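Long-range contacts in phospholethanolamine N-methyltransferase 2 (Haemonchus contortus, PDB 4KRI), which probably catalyses S-adenosylmethionine-dependent N-methylation of phosphoethanolamine intermediates on the nematode route to phosphocholine: residues 374-379 and 422-427; 89-94 and 132-137. One frame throughout, in Å; residues are numbered along the deposited sequence.

Contact 1. Residues 374-379 and 422-427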
ATOM      1  N   PRO A 374      -3.247 -20.884  19.908  1.00 36.04           N
ATOM      2  CA  PRO A 374      -2.187 -21.454  20.750  1.00 35.02           C
ATOM      3  C   PRO A 374      -0.772 -21.154  20.262  1.00 31.71           C
ATOM      4  O   PRO A 374       0.112 -20.971  21.099  1.00 36.31           O
ATOM      5  CB  PRO A 374      -2.462 -22.959  20.683  1.00 37.70           C
ATOM      6  CG  PRO A 374      -3.947 -23.046  20.484  1.00 40.42           C
ATOM      7  CD  PRO A 374      -4.255 -21.903  19.549  1.00 37.92           C
ATOM      8  N   ARG A 375      -0.552 -21.113  18.949  1.00 28.93           N
ATOM      9  CA  ARG A 375       0.749 -20.706  18.428  1.00 26.92           C
ATOM     10  C   ARG A 375       1.017 -19.219  18.711  1.00 31.45           C
ATOM     11  O   ARG A 375       2.130 -18.841  19.061  1.00 34.23           O
ATOM     12  CB  ARG A 375       0.841 -20.999  16.922  1.00 27.81           C
ATOM     13  CG  ARG A 375       2.142 -20.540  16.279  1.00 31.22           C
ATOM     14  CD  ARG A 375       3.359 -21.267  16.833  1.00 33.79           C
ATOM     15  NE  ARG A 375       4.582 -20.711  16.255  1.00 33.31           N
ATOM     16  CZ  ARG A 375       5.704 -20.491  16.934  1.00 41.03           C
ATOM     17  NH1 ARG A 375       5.770 -20.781  18.225  1.00 41.53           N
ATOM     18  NH2 ARG A 375       6.760 -19.972  16.317  1.00 40.33           N
ATOM     19  N   PHE A 376      -0.012 -18.389  18.562  1.00 31.09           N
ATOM     20  CA  PHE A 376       0.091 -16.962  18.845  1.00 33.47           C
ATOM     21  C   PHE A 376       0.577 -16.753  20.276  1.00 32.82           C
ATOM     22  O   PHE A 376       1.449 -15.919  20.524  1.00 33.10           O
ATOM     23  CB  PHE A 376      -1.277 -16.302  18.648  1.00 33.54           C
ATOM     24  CG  PHE A 376      -1.254 -14.796  18.713  1.00 30.55           C
ATOM     25  CD1 PHE A 376      -0.257 -14.069  18.082  1.00 30.60           C
ATOM     26  CD2 PHE A 376      -2.256 -14.109  19.383  1.00 30.98           C
ATOM     27  CE1 PHE A 376      -0.247 -12.686  18.138  1.00 33.91           C
ATOM     28  CE2 PHE A 376      -2.253 -12.719  19.434  1.00 33.12           C
ATOM     29  CZ  PHE A 376      -1.246 -12.013  18.812  1.00 31.48           C
ATOM     30  N   LYS A 377       0.025 -17.527  21.207  1.00 33.65           N
ATOM     31  CA  LYS A 377       0.423 -17.432  22.617  1.00 35.16           C
ATOM     32  C   LYS A 377       1.913 -17.753  22.796  1.00 34.37           C
ATOM     33  O   LYS A 377       2.627 -17.016  23.475  1.00 31.95           O
ATOM     34  CB  LYS A 377      -0.441 -18.328  23.515  1.00 34.93           C
ATOM     35  CG  LYS A 377      -0.089 -18.232  25.006  1.00 32.67           C
ATOM     36  CD  LYS A 377      -1.029 -19.081  25.863  1.00 34.56           C
ATOM     37  CE  LYS A 377      -0.390 -19.379  27.229  1.00 39.08           C
ATOM     38  NZ  LYS A 377      -1.338 -19.945  28.219  1.00 41.03           N
ATOM     39  N   GLU A 378       2.382 -18.831  22.164  1.00 34.06           N
ATOM     40  CA  GLU A 378       3.798 -19.203  22.229  1.00 37.19           C
ATOM     41  C   GLU A 378       4.687 -18.080  21.698  1.00 35.84           C
ATOM     42  O   GLU A 378       5.723 -17.765  22.285  1.00 35.31           O
ATOM     43  CB  GLU A 378       4.078 -20.474  21.413  1.00 36.90           C
ATOM     44  CG  GLU A 378       3.249 -21.700  21.762  1.00 47.28           C
ATOM     45  CD  GLU A 378       3.555 -22.886  20.844  1.00 56.14           C
ATOM     46  OE1 GLU A 378       3.072 -24.007  21.124  1.00 61.32           O
ATOM     47  OE2 GLU A 378       4.285 -22.694  19.841  1.00 45.79           O
ATOM     48  N   ILE A 379       4.274 -17.491  20.580  1.00 31.06           N
ATOM     49  CA  ILE A 379       5.027 -16.412  19.955  1.00 34.71           C
ATOM     50  C   ILE A 379       5.117 -15.191  20.876  1.00 35.84           C
ATOM     51  O   ILE A 379       6.192 -14.601  21.032  1.00 31.12           O
ATOM     52  CB  ILE A 379       4.419 -16.017  18.584  1.00 27.97           C
ATOM     53  CG1 ILE A 379       4.655 -17.133  17.558  1.00 27.15           C
ATOM     54  CG2 ILE A 379       5.037 -14.725  18.089  1.00 26.82           C
ATOM     55  CD1 ILE A 379       3.805 -17.034  16.295  1.00 27.57           C
ATOM     56  N   HIS A 422      -8.963 -12.336  22.192  1.00 30.80           N
ATOM     57  CA  HIS A 422      -8.032 -12.153  21.075  1.00 31.16           C
ATOM     58  C   HIS A 422      -7.682 -13.515  20.485  1.00 29.08           C
ATOM     59  O   HIS A 422      -7.165 -14.380  21.188  1.00 30.91           O
ATOM     60  CB  HIS A 422      -6.763 -11.478  21.612  1.00 28.57           C
ATOM     61  CG  HIS A 422      -5.868 -10.910  20.560  1.00 30.34           C
ATOM     62  ND1 HIS A 422      -5.096  -9.785  20.765  1.00 35.92           N
ATOM     63  CD2 HIS A 422      -5.593 -11.325  19.295  1.00 32.61           C
ATOM     64  CE1 HIS A 422      -4.397  -9.525  19.676  1.00 29.42           C
ATOM     65  NE2 HIS A 422      -4.680 -10.443  18.772  1.00 32.24           N
ATOM     66  N   ASN A 423      -7.963 -13.713  19.198  1.00 29.93           N
ATOM     67  CA  ASN A 423      -7.570 -14.942  18.524  1.00 27.75           C
ATOM     68  C   ASN A 423      -6.666 -14.639  17.329  1.00 26.00           C
ATOM     69  O   ASN A 423      -6.630 -13.509  16.831  1.00 25.81           O
ATOM     70  CB  ASN A 423      -8.805 -15.725  18.038  1.00 29.46           C
ATOM     71  CG  ASN A 423      -9.458 -16.558  19.129  1.00 32.75           C
ATOM     72  OD1 ASN A 423      -9.199 -16.373  20.323  1.00 35.33           O
ATOM     73  ND2 ASN A 423     -10.322 -17.482  18.722  1.00 28.85           N
ATOM     74  N   TRP A 424      -5.939 -15.653  16.866  1.00 24.25           N
ATOM     75  CA  TRP A 424      -5.082 -15.489  15.691  1.00 24.92           C
ATOM     76  C   TRP A 424      -5.545 -16.529  14.692  1.00 26.82           C
ATOM     77  O   TRP A 424      -5.368 -17.733  14.917  1.00 27.70           O
ATOM     78  CB  TRP A 424      -3.609 -15.695  16.046  1.00 28.54           C
ATOM     79  CG  TRP A 424      -2.669 -15.323  14.910  1.00 27.87           C
ATOM     80  CD1 TRP A 424      -2.800 -14.264  14.057  1.00 29.57           C
ATOM     81  CD2 TRP A 424      -1.488 -16.032  14.490  1.00 31.18           C
ATOM     82  NE1 TRP A 424      -1.758 -14.256  13.151  1.00 30.08           N
ATOM     83  CE2 TRP A 424      -0.947 -15.338  13.393  1.00 27.36           C
ATOM     84  CE3 TRP A 424      -0.838 -17.188  14.945  1.00 26.73           C
ATOM     85  CZ2 TRP A 424       0.219 -15.756  12.737  1.00 32.46           C
ATOM     86  CZ3 TRP A 424       0.324 -17.604  14.297  1.00 31.05           C
ATOM     87  CH2 TRP A 424       0.836 -16.890  13.202  1.00 29.76           C
ATOM     88  N   ASN A 425      -6.168 -16.069  13.606  1.00 26.13           N
ATOM     89  CA  ASN A 425      -6.884 -16.955  12.695  1.00 22.11           C
ATOM     90  C   ASN A 425      -6.214 -17.144  11.336  1.00 27.19           C
ATOM     91  O   ASN A 425      -5.563 -16.234  10.831  1.00 26.84           O
ATOM     92  CB  ASN A 425      -8.308 -16.440  12.481  1.00 27.87           C
ATOM     93  CG  ASN A 425      -9.175 -16.600  13.716  1.00 28.79           C
ATOM     94  OD1 ASN A 425      -8.925 -17.473  14.550  1.00 26.21           O
ATOM     95  ND2 ASN A 425     -10.211 -15.774  13.825  1.00 32.11           N
ATOM     96  N   PHE A 426      -6.412 -18.329  10.760  1.00 23.99           N
ATOM     97  CA  PHE A 426      -5.889 -18.707   9.450  1.00 25.57           C
ATOM     98  C   PHE A 426      -7.066 -18.999   8.514  1.00 24.53           C
ATOM     99  O   PHE A 426      -8.045 -19.636   8.910  1.00 24.91           O
ATOM    100  CB  PHE A 426      -5.034 -19.969   9.610  1.00 28.27           C
ATOM    101  CG  PHE A 426      -4.588 -20.590   8.306  1.00 28.69           C
ATOM    102  CD1 PHE A 426      -3.357 -20.266   7.768  1.00 29.61           C
ATOM    103  CD2 PHE A 426      -5.379 -21.525   7.649  1.00 31.19           C
ATOM    104  CE1 PHE A 426      -2.933 -20.835   6.577  1.00 31.47           C
ATOM    105  CE2 PHE A 426      -4.969 -22.100   6.462  1.00 30.43           C
ATOM    106  CZ  PHE A 426      -3.741 -21.754   5.922  1.00 28.43           C
ATOM    107  N   PHE A 427      -6.979 -18.522   7.281  1.00 22.05           N
ATOM    108  CA  PHE A 427      -7.984 -18.807   6.265  1.00 24.54           C
ATOM    109  C   PHE A 427      -7.275 -19.071   4.940  1.00 22.31           C
ATOM    110  O   PHE A 427      -6.367 -18.336   4.559  1.00 22.82           O
ATOM    111  CB  PHE A 427      -8.949 -17.625   6.124  1.00 28.76           C
ATOM    112  CG  PHE A 427      -9.664 -17.575   4.801  1.00 24.36           C
ATOM    113  CD1 PHE A 427     -10.685 -18.473   4.504  1.00 27.77           C
ATOM    114  CD2 PHE A 427      -9.330 -16.612   3.866  1.00 23.10           C
ATOM    115  CE1 PHE A 427     -11.338 -18.423   3.275  1.00 26.42           C
ATOM    116  CE2 PHE A 427      -9.973 -16.558   2.631  1.00 28.55           C
ATOM    117  CZ  PHE A 427     -10.983 -17.461   2.340  1.00 25.63           C
TER
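The imidazole of H422 has F376 over one face: CE2 of the phenyl ring sits above the plane, displaced toward the rim, and its nearest ring atom is NE2, with F376 CE2 and H422 NE2 3.4 Å apart. The two ring planes meet obliquely, at 44°. The phenyl ring is also shared with W424, whose indole receives F376 CD1 over one face, again near the rim, while R375 CG lies in plane at the indole edge, 4.0 Å from W424 CZ3. I379 CD1 reaches the same indole carbon, W424 CZ3, at 4.1 Å. Tightest among the apolar contacts are the two beta carbons, F376 CB and W424 CB, 3.5 Å apart. In both residues CG is anti to the backbone N (chi1 -171° each), which sets it beside the residue's own carbonyl carbon. F376, H422 and W424 form an aromatic cluster, F376 touching both strand residues, where helix 373-389 packs across strand 422-430 of the Rossmann-type methyltransferase fold. The R375 side chain runs beside the indole, pointing the same way; NH1 makes a 2.9 Å salt bridge to E378 OE2, NE donates to Q209 OE1, and I379 CG1 lies over one face of the guanidinium. W424 NE1 donates to D297, a residue of the phosphomonomethylethanolamine pocket, and the H422 side chain lies about 5 Å from that ligand. Apolar and aromatic packing therefore joins helix to strand, while the polar indole nitrogen engages a first-shell residue, which makes W424 a second-shell neighbour of the substrate.

Contact 2. Residues 89-94 and 132-137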
ATOM      1  N   ALA A  89      -1.408  25.461  -9.891  1.00 26.91           N
ATOM      2  CA  ALA A  89      -1.666  25.540 -11.328  1.00 27.47           C
ATOM      3  C   ALA A  89      -2.308  24.247 -11.819  1.00 25.65           C
ATOM      4  O   ALA A  89      -3.175  24.261 -12.689  1.00 28.47           O
ATOM      5  CB  ALA A  89      -0.373  25.821 -12.092  1.00 29.96           C
ATOM      6  N   ALA A  90      -1.876  23.122 -11.260  1.00 22.75           N
ATOM      7  CA  ALA A  90      -2.453  21.835 -11.638  1.00 22.49           C
ATOM      8  C   ALA A  90      -3.934  21.767 -11.275  1.00 25.88           C
ATOM      9  O   ALA A  90      -4.757  21.356 -12.092  1.00 24.72           O
ATOM     10  CB  ALA A  90      -1.680  20.691 -10.990  1.00 23.73           C
ATOM     11  N   LEU A  91      -4.272  22.185 -10.058  1.00 22.34           N
ATOM     12  CA  LEU A  91      -5.664  22.219  -9.615  1.00 23.68           C
ATOM     13  C   LEU A  91      -6.511  23.157 -10.466  1.00 25.41           C
ATOM     14  O   LEU A  91      -7.643  22.820 -10.823  1.00 26.25           O
ATOM     15  CB  LEU A  91      -5.752  22.619  -8.138  1.00 26.17           C
ATOM     16  CG  LEU A  91      -5.360  21.500  -7.165  1.00 24.68           C
ATOM     17  CD1 LEU A  91      -5.164  22.056  -5.756  1.00 27.57           C
ATOM     18  CD2 LEU A  91      -6.428  20.407  -7.142  1.00 22.42           C
ATOM     19  N   ARG A  92      -5.979  24.328 -10.803  1.00 25.86           N
ATOM     20  CA  ARG A  92      -6.753  25.249 -11.630  1.00 25.20           C
ATOM     21  C   ARG A  92      -7.027  24.683 -13.025  1.00 29.67           C
ATOM     22  O   ARG A  92      -8.085  24.927 -13.601  1.00 29.21           O
ATOM     23  CB  ARG A  92      -6.068  26.619 -11.722  1.00 25.65           C
ATOM     24  CG  ARG A  92      -6.139  27.399 -10.420  1.00 28.82           C
ATOM     25  CD  ARG A  92      -5.480  28.772 -10.534  1.00 35.25           C
ATOM     26  NE  ARG A  92      -5.457  29.446  -9.236  1.00 54.27           N
ATOM     27  CZ  ARG A  92      -4.644  30.451  -8.913  1.00 60.98           C
ATOM     28  NH1 ARG A  92      -3.764  30.917  -9.794  1.00 59.78           N
ATOM     29  NH2 ARG A  92      -4.709  30.985  -7.697  1.00 58.61           N
ATOM     30  N   SER A  93      -6.089  23.903 -13.558  1.00 22.58           N
ATOM     31  CA  SER A  93      -6.207  23.431 -14.934  1.00 23.46           C
ATOM     32  C   SER A  93      -7.207  22.286 -15.080  1.00 27.97           C
ATOM     33  O   SER A  93      -7.723  22.043 -16.177  1.00 25.95           O
ATOM     34  CB  SER A  93      -4.851  22.956 -15.449  1.00 23.96           C
ATOM     35  OG  SER A  93      -4.595  21.640 -14.979  1.00 31.88           O
ATOM     36  N   LEU A  94      -7.466  21.574 -13.985  1.00 25.30           N
ATOM     37  CA  LEU A  94      -8.307  20.372 -14.037  1.00 22.42           C
ATOM     38  C   LEU A  94      -9.765  20.657 -13.740  1.00 23.56           C
ATOM     39  O   LEU A  94     -10.080  21.505 -12.910  1.00 24.82           O
ATOM     40  CB  LEU A  94      -7.813  19.325 -13.028  1.00 20.87           C
ATOM     41  CG  LEU A  94      -6.529  18.597 -13.433  1.00 21.25           C
ATOM     42  CD1 LEU A  94      -5.900  17.937 -12.208  1.00 22.35           C
ATOM     43  CD2 LEU A  94      -6.809  17.551 -14.509  1.00 21.19           C
ATOM     44  N   GLY A 132     -15.819  27.209  -1.586  1.00 55.14           N
ATOM     45  CA  GLY A 132     -15.210  26.128  -0.834  1.00 51.63           C
ATOM     46  C   GLY A 132     -13.781  25.916  -1.296  1.00 46.68           C
ATOM     47  O   GLY A 132     -13.210  26.772  -1.976  1.00 52.01           O
ATOM     48  N   ASN A 133     -13.201  24.778  -0.931  1.00 33.69           N
ATOM     49  CA  ASN A 133     -11.844  24.451  -1.353  1.00 31.41           C
ATOM     50  C   ASN A 133     -11.809  23.314  -2.369  1.00 30.98           C
ATOM     51  O   ASN A 133     -12.763  22.546  -2.493  1.00 29.92           O
ATOM     52  CB  ASN A 133     -10.981  24.065  -0.147  1.00 33.79           C
ATOM     53  CG  ASN A 133     -10.602  25.257   0.712  1.00 42.17           C
ATOM     54  OD1 ASN A 133     -10.538  26.389   0.234  1.00 48.03           O
ATOM     55  ND2 ASN A 133     -10.340  25.005   1.987  1.00 46.15           N
ATOM     56  N   VAL A 134     -10.703  23.222  -3.100  1.00 26.45           N
ATOM     57  CA  VAL A 134     -10.430  22.048  -3.915  1.00 23.17           C
ATOM     58  C   VAL A 134      -9.064  21.513  -3.530  1.00 28.50           C
ATOM     59  O   VAL A 134      -8.229  22.245  -2.990  1.00 29.79           O
ATOM     60  CB  VAL A 134     -10.445  22.345  -5.434  1.00 26.00           C
ATOM     61  CG1 VAL A 134     -11.852  22.703  -5.890  1.00 30.54           C
ATOM     62  CG2 VAL A 134      -9.443  23.448  -5.797  1.00 29.83           C
ATOM     63  N   GLY A 135      -8.837  20.236  -3.811  1.00 27.66           N
ATOM     64  CA  GLY A 135      -7.565  19.617  -3.498  1.00 23.09           C
ATOM     65  C   GLY A 135      -7.496  18.274  -4.184  1.00 25.55           C
ATOM     66  O   GLY A 135      -8.429  17.885  -4.889  1.00 24.79           O
ATOM     67  N   PHE A 136      -6.397  17.556  -3.989  1.00 22.54           N
ATOM     68  CA  PHE A 136      -6.280  16.238  -4.596  1.00 22.39           C
ATOM     69  C   PHE A 136      -6.635  15.121  -3.634  1.00 28.55           C
ATOM     70  O   PHE A 136      -6.132  15.075  -2.509  1.00 29.69           O
ATOM     71  CB  PHE A 136      -4.862  16.016  -5.131  1.00 21.38           C
ATOM     72  CG  PHE A 136      -4.578  16.758  -6.397  1.00 22.66           C
ATOM     73  CD1 PHE A 136      -5.272  16.456  -7.567  1.00 22.67           C
ATOM     74  CD2 PHE A 136      -3.609  17.756  -6.432  1.00 27.60           C
ATOM     75  CE1 PHE A 136      -5.011  17.152  -8.748  1.00 20.11           C
ATOM     76  CE2 PHE A 136      -3.341  18.451  -7.598  1.00 28.01           C
ATOM     77  CZ  PHE A 136      -4.049  18.154  -8.766  1.00 24.87           C
ATOM     78  N   GLN A 137      -7.506  14.220  -4.085  1.00 22.95           N
ATOM     79  CA  GLN A 137      -7.781  12.981  -3.368  1.00 21.68           C
ATOM     80  C   GLN A 137      -6.781  11.925  -3.827  1.00 25.77           C
ATOM     81  O   GLN A 137      -6.512  11.785  -5.023  1.00 23.85           O
ATOM     82  CB  GLN A 137      -9.212  12.505  -3.644  1.00 24.36           C
ATOM     83  CG  GLN A 137      -9.536  11.123  -3.083  1.00 29.05           C
ATOM     84  CD  GLN A 137     -10.960  10.702  -3.381  1.00 37.27           C
ATOM     85  OE1 GLN A 137     -11.908  11.432  -3.087  1.00 38.20           O
ATOM     86  NE2 GLN A 137     -11.120   9.521  -3.969  1.00 41.95           N
TER
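L91 and F136 carry most of this interface, their side chains sliding past each other in opposite directions. L91 CD2 stands over the centre of the F136 ring in a CH-pi contact, 3.7 Å from the centroid and only 12° off the ring normal. L91 CG lies 3.7 Å from F136 CE2. The second methyl of L91, CD1, turns to the strand backbone and meets V134 O and G135 CA, each at 4.1 Å. At G135, the residue whose CA is nearest to that of L91, the leucine packs directly on the backbone, and L91 CD2, besides meeting the ring, comes to 3.8 Å from G135 C.

Segments 89-94 and 132-137 both fall in the N-terminal family region of this di-domain methyltransferase. Here the last turn of helix 80-93 lies across the start of strand 132-143, their local axes 104° apart. Strand 132-143 pairs antiparallel with both 127-129 and 156-166, so the helix end packs against antiparallel beta structure. Strands 64-70 and 127-129 supply further neighbours: A90 touches L67, whereas L91 and V134 both pack on L127.

The phenyl ring of F136 has its CG anti to the carbonyl carbon (chi1 -75°), and although its CB does not point at the helix, the ring reaches the side chains of segment 89-94. L94, the first residue beyond the helix, meets it with CD1 in plane at the edge, 3.7 Å from F136 CE1, the two side chains crossing at about a right angle. A90 CB approaches the rim as well, 4.1 Å from F136 CZ. V134 adds a looser apolar contact, its CG2 4.4 Å from L91 CB. At the helix end, K163 NZ donates to the carbonyl oxygens of L91 and L94.

Overall arrangement
Contacts 1 and 2 lie on opposite sides of the chain's centre, their own centres 47 Å apart and their nearest atoms about 27 Å apart, so neither touches the other. They follow in series along the chain, contact 2 closing before contact 1 opens. Each packs a helix across a beta strand. Contact 1 lies near the ligands, with the W424 side chain about 9 Å from the bound S-adenosylhomocysteine and H422 nearer the phosphomonomethylethanolamine. Contact 2 belongs to the N-terminal region, whose strand 132-143 pairs with strand 273-277, linking that half of the chain to the methyltransferase domain.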